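Local coordinates for protein Esterase/lipase (Uncultured bacterium, PDB 3K6K) that probably hydrolyses carboxylic ester bonds, as a bacterial esterase/lipase of the alpha/beta hydrolase fold related to hormone-sensitive lipase, at residues E56-T61 with Q73-A78; G79-L84 with S110-W115; R150-G155 with G180-S185; S166-K171 with S238-M243; F187-L192 with P232-L237. All coordinates share one frame; numbering follows the deposited sequence.

Interaction 1: residues E56-T61 with Q73-A78; sequences EGVELT and QATDGA. With SO4 (sulfate ion), chain E.
Segments 56-61 and 73-78 run antiparallel, their end-to-end directions 154° apart, and pair as E59 with A74 (hydrogen-bonded) and L60 with Q73 (non-hydrogen-bonded). This is the open end of the beta hairpin of strands 59-65 and 68-74, at the edge of the alpha/beta hydrolase sheet. E59 N gives a good bond to A74 O at 2.9 Å, with the donor above the carbonyl plane; the return bond from A74 N to E59 O is weak.

On the face that carries L60 and Q73, these two side chains lie side by side and point the same way, L60 CD2 resting 3.8 Å from Q73 CG. V58 crosses Q73 obliquely, and with CG1 anti to the backbone N it sets that methyl 3.9 Å from Q73 CB. The Q73 chain is extended, and its NE2 binds T103 OG1 of helix 96-110, which packs against this face. On the other face E59 CB comes within 3.7 Å of A74 O.

G57 has phi 90°, which suits glycine. Its O meets T75 CG2 at 3.4 Å, and a water donates to G57 O while accepting from D76 N. At the N-terminal end, E56 N donates to sulfate O3 at 3.1 Å.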
# COMPACT_ATOMS: atom_id res chain seq x y z
N GLU A 56 12.37 27.50 4.43
CA GLU A 56 13.05 28.74 4.12
C GLU A 56 12.78 29.00 2.66
O GLU A 56 12.86 28.09 1.85
CB GLU A 56 14.56 28.62 4.35
CG GLU A 56 15.42 29.78 3.74
CD GLU A 56 16.84 29.84 4.36
OE1 GLU A 56 17.42 30.95 4.42
OE2 GLU A 56 17.38 28.77 4.79
N GLY A 57 12.42 30.23 2.35
CA GLY A 57 12.36 30.65 0.96
C GLY A 57 11.00 30.42 0.33
O GLY A 57 10.84 30.65 -0.88
N VAL A 58 10.06 29.94 1.12
CA VAL A 58 8.70 29.74 0.65
C VAL A 58 7.89 30.97 0.94
O VAL A 58 7.61 31.25 2.05
CB VAL A 58 7.98 28.46 1.21
CG1 VAL A 58 6.61 28.44 0.81
CG2 VAL A 58 8.60 27.24 0.73
N GLU A 59 7.50 31.68 -0.10
CA GLU A 59 6.75 32.93 0.00
C GLU A 59 5.29 32.65 0.17
O GLU A 59 4.72 31.76 -0.51
CB GLU A 59 7.03 33.87 -1.18
CG GLU A 59 8.53 34.21 -1.17
CD GLU A 59 9.04 35.15 -2.28
OE1 GLU A 59 10.10 35.76 -2.01
OE2 GLU A 59 8.43 35.29 -3.37
N LEU A 60 4.68 33.39 1.09
CA LEU A 60 3.29 33.16 1.42
C LEU A 60 2.38 34.23 0.86
O LEU A 60 2.22 35.32 1.46
CB LEU A 60 3.10 33.04 2.94
CG LEU A 60 3.81 31.94 3.69
CD1 LEU A 60 3.63 32.01 5.24
CD2 LEU A 60 3.39 30.56 3.11
N THR A 61 1.71 33.92 -0.24
CA THR A 61 0.78 34.88 -0.85
C THR A 61 -0.70 34.65 -0.42
O THR A 61 -1.25 33.53 -0.53
CB THR A 61 1.03 34.89 -2.34
OG1 THR A 61 2.42 35.13 -2.59
CG2 THR A 61 0.19 35.93 -3.05
N GLN A 73 1.69 29.27 -2.00
CA GLN A 73 2.99 29.00 -1.40
C GLN A 73 3.91 28.46 -2.46
O GLN A 73 3.55 27.52 -3.22
CB GLN A 73 2.85 27.97 -0.23
CG GLN A 73 1.67 28.22 0.70
CD GLN A 73 1.47 27.21 1.85
OE1 GLN A 73 0.34 27.08 2.36
NE2 GLN A 73 2.52 26.55 2.29
N ALA A 74 5.10 29.04 -2.52
CA ALA A 74 6.09 28.68 -3.53
C ALA A 74 7.44 29.39 -3.31
O ALA A 74 7.52 30.49 -2.72
CB ALA A 74 5.57 29.02 -4.88
N THR A 75 8.48 28.79 -3.83
CA THR A 75 9.71 29.46 -4.04
C THR A 75 9.71 30.22 -5.37
O THR A 75 9.00 29.93 -6.29
CB THR A 75 10.93 28.52 -4.05
OG1 THR A 75 10.81 27.55 -5.08
CG2 THR A 75 11.10 27.88 -2.77
N ASP A 76 10.56 31.22 -5.40
CA ASP A 76 11.10 31.88 -6.56
C ASP A 76 11.51 30.88 -7.64
O ASP A 76 11.34 31.11 -8.81
CB ASP A 76 12.31 32.66 -6.06
CG ASP A 76 12.82 33.65 -7.04
OD1 ASP A 76 14.04 33.74 -7.14
OD2 ASP A 76 12.04 34.33 -7.71
N GLY A 77 12.05 29.75 -7.25
CA GLY A 77 12.42 28.79 -8.25
C GLY A 77 11.44 27.81 -8.86
O GLY A 77 11.86 26.91 -9.53
N ALA A 78 10.15 27.98 -8.62
CA ALA A 78 9.18 26.96 -8.91
C ALA A 78 8.84 26.72 -10.35
O ALA A 78 8.59 27.63 -11.08
CB ALA A 78 7.92 27.17 -8.11
S SO4 E . 14.14 24.10 5.33
O1 SO4 E . 13.72 22.88 6.01
O2 SO4 E . 13.78 23.98 3.91
O3 SO4 E . 13.48 25.18 6.07
O4 SO4 E . 15.57 24.35 5.41
O HOH W 1 12.27 31.95 -2.85

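Interaction 2: residues G79-L84 with S110-W115; sequences GAAHIL and SSATLW
H82 and W115 both turn CG anti to the carbonyl carbon (chi1 -62° in each), so their rings leave the same face of the sheet side by side. They sit on adjacent parallel strands of a beta-alpha-beta unit, strand 82-86, helix 96-110 and strand 113-117, within the alpha/beta hydrolase fold. W115 NE1 donates to H82 ND1 at 3.0 Å, lying in both ring planes to within about 12°. The rings meet rim to rim, with neither over the face of the other. Accepting at ND1 means that this nitrogen carries no proton, so the neutral imidazole would probably be protonated at NE2.

On the opposite face I83 also has CG1 anti to its carbonyl carbon. That carries CG1 to 3.8 Å from A112 CB and CD1 onward to S110 OG, while CG2 touches L114 CD1. L114 in turn packs on helix 96-110, which covers this face, while H82 and W115 lie against L141 of helix 129-145 on the other.

The backbones are joined by T113 N to A81 O, I83 N to T113 O and W115 N to I83 O, the last nearly along the C=O axis. S111, the first residue past helix 96-110, has the positive phi of a Schellman motif. Beyond it one water donates to G79 O and to A81 O, and accepts from T113 OG1 at 2.6 Å.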
# COMPACT_ATOMS: atom_id res chain seq x y z
N GLY A 79 8.80 25.45 -10.70
CA GLY A 79 8.25 24.98 -11.97
C GLY A 79 6.77 25.29 -12.07
O GLY A 79 6.26 26.08 -11.29
N ALA A 80 6.09 24.68 -13.04
CA ALA A 80 4.71 25.05 -13.36
C ALA A 80 3.67 24.08 -12.80
O ALA A 80 2.49 24.22 -13.08
CB ALA A 80 4.53 25.19 -14.85
N ALA A 81 4.09 23.13 -11.99
CA ALA A 81 3.17 22.25 -11.24
C ALA A 81 2.36 23.01 -10.16
O ALA A 81 2.86 23.95 -9.53
CB ALA A 81 3.95 21.11 -10.63
N HIS A 82 1.12 22.61 -9.95
CA HIS A 82 0.33 23.15 -8.87
C HIS A 82 -0.13 22.01 -8.00
O HIS A 82 -0.51 20.94 -8.56
CB HIS A 82 -0.88 23.87 -9.44
CG HIS A 82 -0.51 25.04 -10.30
ND1 HIS A 82 -0.45 26.33 -9.81
CD2 HIS A 82 -0.10 25.10 -11.59
CE1 HIS A 82 -0.05 27.14 -10.78
NE2 HIS A 82 0.16 26.42 -11.87
N ILE A 83 -0.10 22.23 -6.66
CA ILE A 83 -0.65 21.33 -5.68
C ILE A 83 -1.85 22.04 -5.03
O ILE A 83 -1.73 23.14 -4.48
CB ILE A 83 0.39 20.89 -4.53
CG1 ILE A 83 1.69 20.33 -5.11
CG2 ILE A 83 -0.28 19.88 -3.58
CD1 ILE A 83 2.81 20.04 -4.10
N LEU A 84 -3.01 21.42 -5.07
CA LEU A 84 -4.12 22.01 -4.44
C LEU A 84 -4.29 21.23 -3.13
O LEU A 84 -4.61 20.06 -3.19
CB LEU A 84 -5.36 21.83 -5.32
CG LEU A 84 -6.69 22.31 -4.72
CD1 LEU A 84 -6.49 23.76 -4.17
CD2 LEU A 84 -7.84 22.25 -5.75
N SER A 110 8.94 19.97 -3.83
CA SER A 110 8.34 19.54 -5.08
C SER A 110 8.45 20.57 -6.19
O SER A 110 7.92 20.33 -7.28
CB SER A 110 6.88 19.20 -4.84
OG SER A 110 6.29 20.39 -4.34
N SER A 111 9.12 21.70 -5.94
CA SER A 111 9.23 22.83 -6.91
C SER A 111 7.86 23.24 -7.50
O SER A 111 7.73 23.58 -8.69
CB SER A 111 10.23 22.53 -8.06
OG SER A 111 11.56 22.90 -7.74
N ALA A 112 6.85 23.21 -6.65
CA ALA A 112 5.50 23.48 -7.05
C ALA A 112 4.98 24.76 -6.38
O ALA A 112 5.52 25.28 -5.38
CB ALA A 112 4.60 22.30 -6.66
N THR A 113 3.87 25.22 -6.94
CA THR A 113 3.09 26.22 -6.31
C THR A 113 1.97 25.49 -5.61
O THR A 113 1.17 24.80 -6.22
CB THR A 113 2.56 27.23 -7.34
OG1 THR A 113 3.67 27.80 -8.05
CG2 THR A 113 1.76 28.33 -6.67
N LEU A 114 1.89 25.66 -4.30
CA LEU A 114 0.88 24.96 -3.55
C LEU A 114 -0.15 26.00 -3.11
O LEU A 114 0.21 27.10 -2.74
CB LEU A 114 1.55 24.24 -2.38
CG LEU A 114 0.66 23.49 -1.40
CD1 LEU A 114 1.43 22.28 -0.80
CD2 LEU A 114 0.22 24.45 -0.30
N TRP A 115 -1.41 25.64 -3.13
CA TRP A 115 -2.50 26.54 -2.83
C TRP A 115 -3.20 25.82 -1.70
O TRP A 115 -3.87 24.83 -1.96
CB TRP A 115 -3.50 26.58 -3.99
CG TRP A 115 -2.92 27.07 -5.29
CD1 TRP A 115 -2.07 26.40 -6.11
CD2 TRP A 115 -3.14 28.36 -5.90
NE1 TRP A 115 -1.75 27.17 -7.19
CE2 TRP A 115 -2.39 28.38 -7.09
CE3 TRP A 115 -3.89 29.51 -5.53
CZ2 TRP A 115 -2.34 29.52 -7.95
CZ3 TRP A 115 -3.88 30.63 -6.39
CH2 TRP A 115 -3.10 30.62 -7.59
O HOH W 2 3.98 26.48 -10.27

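Interaction 3: residues R150-G155 with G180-S185; sequences RIIIAG and GLVMLS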
# COMPACT_ATOMS: atom_id res chain seq x y z
N ARG A 150 -1.17 19.18 -14.60
CA ARG A 150 -0.14 19.75 -13.81
C ARG A 150 -0.62 20.03 -12.40
O ARG A 150 0.03 20.73 -11.65
CB ARG A 150 0.55 20.93 -14.54
CG ARG A 150 1.87 20.46 -15.27
CD ARG A 150 2.39 21.41 -16.36
NE ARG A 150 1.30 22.25 -16.88
CZ ARG A 150 1.34 22.94 -18.01
NH1 ARG A 150 2.44 22.89 -18.79
NH2 ARG A 150 0.27 23.67 -18.38
N ILE A 151 -1.71 19.38 -12.02
CA ILE A 151 -2.28 19.54 -10.72
C ILE A 151 -2.27 18.21 -9.99
O ILE A 151 -2.66 17.19 -10.58
CB ILE A 151 -3.70 20.06 -10.81
CG1 ILE A 151 -3.70 21.41 -11.55
CG2 ILE A 151 -4.29 20.26 -9.43
CD1 ILE A 151 -5.10 21.85 -11.89
N ILE A 152 -1.78 18.25 -8.74
CA ILE A 152 -1.99 17.20 -7.75
C ILE A 152 -2.95 17.66 -6.64
O ILE A 152 -2.96 18.83 -6.23
CB ILE A 152 -0.67 16.82 -7.10
CG1 ILE A 152 0.33 16.27 -8.15
CG2 ILE A 152 -0.93 15.85 -5.97
CD1 ILE A 152 0.03 14.77 -8.62
N ILE A 153 -3.74 16.75 -6.11
CA ILE A 153 -4.62 17.11 -5.01
C ILE A 153 -4.14 16.33 -3.79
O ILE A 153 -4.03 15.10 -3.86
CB ILE A 153 -6.05 16.73 -5.27
CG1 ILE A 153 -6.41 16.98 -6.72
CG2 ILE A 153 -6.96 17.44 -4.32
CD1 ILE A 153 -6.65 18.42 -7.10
N ALA A 154 -3.86 17.08 -2.70
CA ALA A 154 -3.24 16.56 -1.49
C ALA A 154 -3.99 17.04 -0.25
O ALA A 154 -4.74 17.99 -0.30
CB ALA A 154 -1.80 17.00 -1.43
N GLY A 155 -3.79 16.38 0.87
CA GLY A 155 -4.61 16.65 2.04
C GLY A 155 -4.44 15.58 3.12
O GLY A 155 -4.10 14.42 2.82
N GLY A 180 -2.83 13.36 -10.13
CA GLY A 180 -2.79 12.39 -8.99
C GLY A 180 -3.44 12.89 -7.68
O GLY A 180 -3.75 14.06 -7.52
N LEU A 181 -3.68 11.99 -6.76
CA LEU A 181 -4.20 12.33 -5.48
C LEU A 181 -3.17 11.89 -4.43
O LEU A 181 -2.81 10.68 -4.41
CB LEU A 181 -5.53 11.58 -5.28
CG LEU A 181 -6.65 11.80 -6.33
CD1 LEU A 181 -7.73 10.78 -6.23
CD2 LEU A 181 -7.28 13.18 -6.19
N VAL A 182 -2.67 12.81 -3.57
CA VAL A 182 -1.94 12.40 -2.34
C VAL A 182 -2.74 12.54 -1.05
O VAL A 182 -3.40 13.56 -0.80
CB VAL A 182 -0.64 13.13 -2.19
CG1 VAL A 182 0.16 12.55 -1.02
CG2 VAL A 182 0.18 13.01 -3.49
N MET A 183 -2.69 11.53 -0.19
CA MET A 183 -3.46 11.54 1.08
C MET A 183 -2.64 11.08 2.30
O MET A 183 -2.06 10.01 2.31
CB MET A 183 -4.76 10.71 0.97
CG MET A 183 -5.73 11.20 -0.10
SD MET A 183 -7.03 9.98 -0.36
CE MET A 183 -6.34 9.05 -1.71
N LEU A 184 -2.60 11.91 3.33
CA LEU A 184 -1.77 11.66 4.50
C LEU A 184 -2.77 11.26 5.59
O LEU A 184 -3.59 12.11 5.99
CB LEU A 184 -1.03 12.98 4.83
CG LEU A 184 0.33 13.32 4.21
CD1 LEU A 184 0.68 12.54 2.92
CD2 LEU A 184 0.68 14.83 4.07
N SER A 185 -2.80 9.98 6.02
CA SER A 185 -3.72 9.49 7.05
C SER A 185 -5.17 9.90 6.77
O SER A 185 -5.84 10.48 7.66
CB SER A 185 -3.35 10.07 8.43
OG SER A 185 -2.06 9.64 8.91
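Strands 151-156 and 180-184, joined through helix 158-172, form a beta-alpha-beta unit in the middle of the alpha/beta hydrolase sheet. The first of them leads into a GxSxG sequence, G155 to G159, that fits the nucleophile elbow of this family, with S157 the probable nucleophile. The strands run parallel, 16° apart. I153 lends both its backbone groups to the neighbour: its N donates to G180 O at 3.0 Å, and its O accepts from V182 N at 2.7 Å. Farther along, L184 N binds G155 O, and all three donors lie in the plane of the carbonyl they meet.

Side chains pack on both faces. I152 has CG2 anti to the backbone N, and this methyl reaches V182 CG2 at 3.9 Å as the two residues cross obliquely. Its other branch bends back (chi2 -76°) to bring CD1 within 3.5 Å of G180 N. A side chain on G180 would run tightly into that methyl. An alanine in place of I152 would lose both branches, and would probably loosen the packing over G180 and V182 and against I304 of helix 291-305. On the other face of the sheet I153 and L181 lie side by side, L181 CD2 being 3.9 Å from both CB and CG1 of I153, and helix 158-172 covers them.

Every residue that touches here is buried, and the strands are held by backbone hydrogen bonds that lie in the carbonyl planes. The N-H and C=O of I153 are thus satisfied by the neighbouring strand in an apolar setting where little else could pair with them.

Interaction 4: residues S166-K171 with S238-M243; sequences SMLKAK and SGLPEM
L240 makes the apolar part of this contact with its two methyls. CD2 lies 3.9 Å from M167 CB, and CD1 is at the same distance from L168 CD2, the two leucines crossing at about a right angle. L168 has its CG beside the backbone N; with chi2 169° CD1 runs on anti to CA, and CD2, the branch turned to the side, meets L240. M167 touches with its CB; beyond that the chain bends at chi2 and chi3 and carries the sulfur away from L240.

The polar part is K171. Its CG is anti to the backbone N, and bends at chi3 and chi4 swing the ammonium onto the carbonyl of S238. NZ and S238 O are modelled only 2.4 Å apart, very short for such a bond, with NZ in the carbonyl plane. CE is also close to that oxygen, at 3.2 Å, and CD passes G239. The carbonyl dipole would probably favour the charged lysine.

Farther out, G239 has a positive phi of 88°, where a side chain would jam against the carbonyl O of S238, and this turns the chain from S238 toward L240. S238 OG binds D236 OD1. M177 lies against both K171 and L240, and T164 adds a further contact to L240. M167 packs on L181 of strand 180-184 and on Y138 of helix 129-145.

The contact thus packs helix 158-172, which follows the presumed nucleophile elbow, on the loop leading into strand 243-248 of the alpha/beta hydrolase fold.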
# COMPACT_ATOMS: atom_id res chain seq x y z
N SER A 166 -13.94 15.58 -3.20
CA SER A 166 -13.90 16.67 -4.21
C SER A 166 -13.73 16.22 -5.68
O SER A 166 -14.21 16.89 -6.61
CB SER A 166 -12.77 17.67 -3.90
OG SER A 166 -11.46 17.10 -4.15
N MET A 167 -13.02 15.10 -5.90
CA MET A 167 -12.76 14.66 -7.27
C MET A 167 -13.93 13.81 -7.77
O MET A 167 -14.24 13.85 -8.98
CB MET A 167 -11.41 13.93 -7.41
CG MET A 167 -10.26 14.85 -7.15
SD MET A 167 -10.25 16.22 -8.37
CE MET A 167 -10.81 17.62 -7.33
N LEU A 168 -14.56 13.05 -6.86
CA LEU A 168 -15.79 12.38 -7.18
C LEU A 168 -16.83 13.38 -7.72
O LEU A 168 -17.35 13.20 -8.81
CB LEU A 168 -16.31 11.58 -5.98
CG LEU A 168 -15.47 10.34 -5.65
CD1 LEU A 168 -15.81 9.70 -4.32
CD2 LEU A 168 -15.58 9.30 -6.76
N LYS A 169 -17.04 14.49 -7.00
CA LYS A 169 -17.93 15.59 -7.41
C LYS A 169 -17.38 16.26 -8.69
O LYS A 169 -18.14 16.58 -9.65
CB LYS A 169 -18.03 16.63 -6.29
CG LYS A 169 -19.42 17.23 -6.01
CD LYS A 169 -19.93 18.19 -7.06
CE LYS A 169 -21.39 18.62 -6.76
NZ LYS A 169 -22.20 17.35 -6.73
N ALA A 170 -16.07 16.51 -8.69
CA ALA A 170 -15.47 17.10 -9.86
C ALA A 170 -15.79 16.16 -11.06
O ALA A 170 -16.12 16.64 -12.13
CB ALA A 170 -13.99 17.27 -9.67
N LYS A 171 -15.78 14.85 -10.84
CA LYS A 171 -16.02 13.86 -11.90
C LYS A 171 -17.49 13.89 -12.33
O LYS A 171 -17.74 14.00 -13.54
CB LYS A 171 -15.62 12.44 -11.48
CG LYS A 171 -15.34 11.41 -12.64
CD LYS A 171 -14.91 10.00 -12.10
CE LYS A 171 -16.13 9.25 -11.53
NZ LYS A 171 -15.89 8.29 -10.35
N SER A 238 -14.62 4.43 -9.28
CA SER A 238 -14.19 4.30 -10.69
C SER A 238 -13.67 5.61 -11.32
O SER A 238 -14.31 6.66 -11.25
CB SER A 238 -15.39 3.84 -11.57
OG SER A 238 -15.97 2.65 -11.07
N GLY A 239 -12.51 5.54 -11.94
CA GLY A 239 -12.10 6.63 -12.85
C GLY A 239 -11.36 7.74 -12.15
O GLY A 239 -10.87 8.71 -12.79
N LEU A 240 -11.26 7.61 -10.83
CA LEU A 240 -10.31 8.44 -10.07
C LEU A 240 -8.87 8.18 -10.51
O LEU A 240 -8.56 7.06 -10.94
CB LEU A 240 -10.49 8.18 -8.59
CG LEU A 240 -11.81 8.75 -8.02
CD1 LEU A 240 -11.77 8.58 -6.55
CD2 LEU A 240 -12.06 10.22 -8.36
N PRO A 241 -8.02 9.22 -10.44
CA PRO A 241 -6.61 9.25 -10.81
C PRO A 241 -5.68 8.59 -9.78
O PRO A 241 -6.10 8.26 -8.65
CB PRO A 241 -6.29 10.75 -10.88
CG PRO A 241 -7.39 11.46 -10.24
CD PRO A 241 -8.52 10.52 -9.96
N GLU A 242 -4.42 8.36 -10.13
CA GLU A 242 -3.57 7.58 -9.22
C GLU A 242 -3.41 8.13 -7.81
O GLU A 242 -3.27 9.33 -7.60
CB GLU A 242 -2.25 7.21 -9.83
CG GLU A 242 -1.59 8.28 -10.59
CD GLU A 242 -0.53 7.72 -11.57
OE1 GLU A 242 0.17 6.75 -11.21
OE2 GLU A 242 -0.38 8.28 -12.66
N MET A 243 -3.42 7.22 -6.84
CA MET A 243 -3.43 7.58 -5.45
C MET A 243 -2.13 7.14 -4.77
O MET A 243 -1.65 6.02 -5.02
CB MET A 243 -4.60 6.88 -4.79
CG MET A 243 -5.99 7.42 -5.14
SD MET A 243 -7.17 6.42 -4.20
CE MET A 243 -8.79 7.15 -4.51

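Interaction 5: residues F187-L192 with P232-L237; sequences FVDLTL and PVYADL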
# COMPACT_ATOMS: atom_id res chain seq x y z
N PHE A 187 -9.08 10.52 6.40
CA PHE A 187 -10.29 10.22 7.22
C PHE A 187 -11.41 9.98 6.22
O PHE A 187 -11.89 10.92 5.60
CB PHE A 187 -10.61 11.40 8.13
CG PHE A 187 -11.77 11.18 9.11
CD1 PHE A 187 -12.42 12.26 9.67
CD2 PHE A 187 -12.16 9.88 9.50
CE1 PHE A 187 -13.45 12.09 10.54
CE2 PHE A 187 -13.15 9.70 10.41
CZ PHE A 187 -13.80 10.81 10.95
N VAL A 188 -11.78 8.72 6.01
CA VAL A 188 -12.63 8.42 4.90
C VAL A 188 -13.79 7.52 5.24
O VAL A 188 -14.54 7.12 4.35
CB VAL A 188 -11.84 7.82 3.72
CG1 VAL A 188 -11.17 8.91 2.96
CG2 VAL A 188 -10.85 6.75 4.18
N ASP A 189 -13.93 7.19 6.52
CA ASP A 189 -15.09 6.41 6.95
C ASP A 189 -15.68 6.96 8.23
O ASP A 189 -15.30 6.52 9.30
CB ASP A 189 -14.70 4.97 7.20
CG ASP A 189 -15.92 4.07 7.38
OD1 ASP A 189 -15.76 2.84 7.37
OD2 ASP A 189 -17.04 4.58 7.55
N LEU A 190 -16.60 7.93 8.13
CA LEU A 190 -17.22 8.53 9.32
C LEU A 190 -18.13 7.61 10.10
O LEU A 190 -18.69 8.02 11.14
CB LEU A 190 -17.93 9.82 8.99
CG LEU A 190 -16.86 10.92 9.06
CD1 LEU A 190 -15.80 10.74 7.94
CD2 LEU A 190 -17.54 12.30 8.95
N THR A 191 -18.24 6.36 9.67
CA THR A 191 -18.86 5.35 10.54
C THR A 191 -17.98 4.88 11.67
O THR A 191 -18.48 4.33 12.63
CB THR A 191 -19.43 4.10 9.79
OG1 THR A 191 -18.37 3.19 9.48
CG2 THR A 191 -20.21 4.46 8.51
N LEU A 192 -16.65 5.00 11.55
CA LEU A 192 -15.74 4.63 12.65
C LEU A 192 -15.98 3.25 13.28
O LEU A 192 -16.29 3.18 14.47
CB LEU A 192 -15.77 5.71 13.75
CG LEU A 192 -15.57 7.20 13.34
CD1 LEU A 192 -16.04 8.11 14.43
CD2 LEU A 192 -14.12 7.52 13.08
N PRO A 232 -15.91 8.36 1.50
CA PRO A 232 -15.61 7.87 0.15
C PRO A 232 -15.31 6.38 0.11
O PRO A 232 -15.43 5.74 -0.93
CB PRO A 232 -14.40 8.75 -0.23
CG PRO A 232 -14.65 10.05 0.49
CD PRO A 232 -15.05 9.51 1.84
N VAL A 233 -14.98 5.79 1.24
CA VAL A 233 -14.89 4.35 1.33
C VAL A 233 -16.15 3.63 0.73
O VAL A 233 -16.05 2.55 0.14
CB VAL A 233 -14.51 3.96 2.77
CG1 VAL A 233 -15.07 2.69 3.15
CG2 VAL A 233 -12.99 3.94 2.92
N TYR A 234 -17.32 4.24 0.84
CA TYR A 234 -18.55 3.65 0.33
C TYR A 234 -18.85 4.10 -1.10
O TYR A 234 -19.87 3.76 -1.61
CB TYR A 234 -19.72 3.92 1.31
CG TYR A 234 -19.37 3.35 2.68
CD1 TYR A 234 -19.46 1.97 2.92
CD2 TYR A 234 -18.85 4.15 3.69
CE1 TYR A 234 -19.06 1.43 4.14
CE2 TYR A 234 -18.46 3.63 4.91
CZ TYR A 234 -18.56 2.28 5.13
OH TYR A 234 -18.15 1.75 6.35
N ALA A 235 -17.95 4.84 -1.76
CA ALA A 235 -18.25 5.37 -3.13
C ALA A 235 -18.12 4.35 -4.29
O ALA A 235 -17.65 3.23 -4.12
CB ALA A 235 -17.40 6.61 -3.43
N ASP A 236 -18.55 4.78 -5.48
CA ASP A 236 -18.12 4.17 -6.72
C ASP A 236 -16.89 4.97 -7.08
O ASP A 236 -16.96 6.13 -7.49
CB ASP A 236 -19.19 4.29 -7.81
CG ASP A 236 -18.64 3.98 -9.19
OD1 ASP A 236 -17.50 3.46 -9.28
OD2 ASP A 236 -19.35 4.29 -10.19
N LEU A 237 -15.74 4.35 -6.89
CA LEU A 237 -14.51 5.12 -6.97
C LEU A 237 -13.90 5.04 -8.34
O LEU A 237 -12.75 5.46 -8.51
CB LEU A 237 -13.55 4.55 -5.92
CG LEU A 237 -13.96 4.91 -4.49
CD1 LEU A 237 -13.70 3.82 -3.48
CD2 LEU A 237 -13.19 6.19 -4.11
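D189 projects CG anti to the backbone N (chi1 -169°), and beyond CB its atoms close in on Y234, beginning with CG. CG stands 3.6 Å from Y234 CE2. OD1 takes a weak hydrogen bond from Y234 OH at 2.8 Å, and also forms a salt bridge with R194. OD2 lies at the edge of the tyrosine ring, in its plane and 3.1 Å from CE2, the carboxylate being turned 77° against the ring. OD2 also accepts twice from T191, from OG1 at 2.7 Å and from the backbone N at 3.0 Å, both from above the carboxylate plane. The bond from T191 N makes an Asx turn, set at the start of a type I turn from D189 to L192. With these partners the carboxylate is well fixed, and the arginine would probably keep it ionised. An alanine here would lose the carboxylate, and would probably loosen the turn and leave R194 and Y234 without this shared partner.

Behind the polar group is an apolar one. V188 CG2 meets V233 CG2 at 3.8 Å, and V188 CG1 touches P232 CD. V188 O takes a weak hydrogen bond from V233 N, in the short 3-10 segment 232-234. V233 CG1 lies over one face of the Y234 ring, 3.9 Å above its centre.

The 187-192 loop follows strand 180-184 and is tied by V188 N and D189 N to D256 of helix 254-266. V233 packs on that helix at T259, P232 sits on helix 158-172 at T164 and A165, and L190 reaches helix 209-220.

From the N terminus, interaction 1 closes the hairpin at the edge of the sheet, and the chain leaving it leads straight into interaction 2. Interaction 2 closes a loop through helix 96-110, and Q73 O meets L114 N where the two contacts share the sheet. After a further crossover through helix 129-145, interaction 3 closes the one through helix 158-172, and joins interaction 2 through H82 N to R150 O and L84 N to I152 O. Interaction 4 starts on that helix, so it crosses interaction 3, and L181 N to E242 O links them. Interaction 5 falls wholly between the segments of interaction 4, touching it where L168 packs on A235, far from the hairpin.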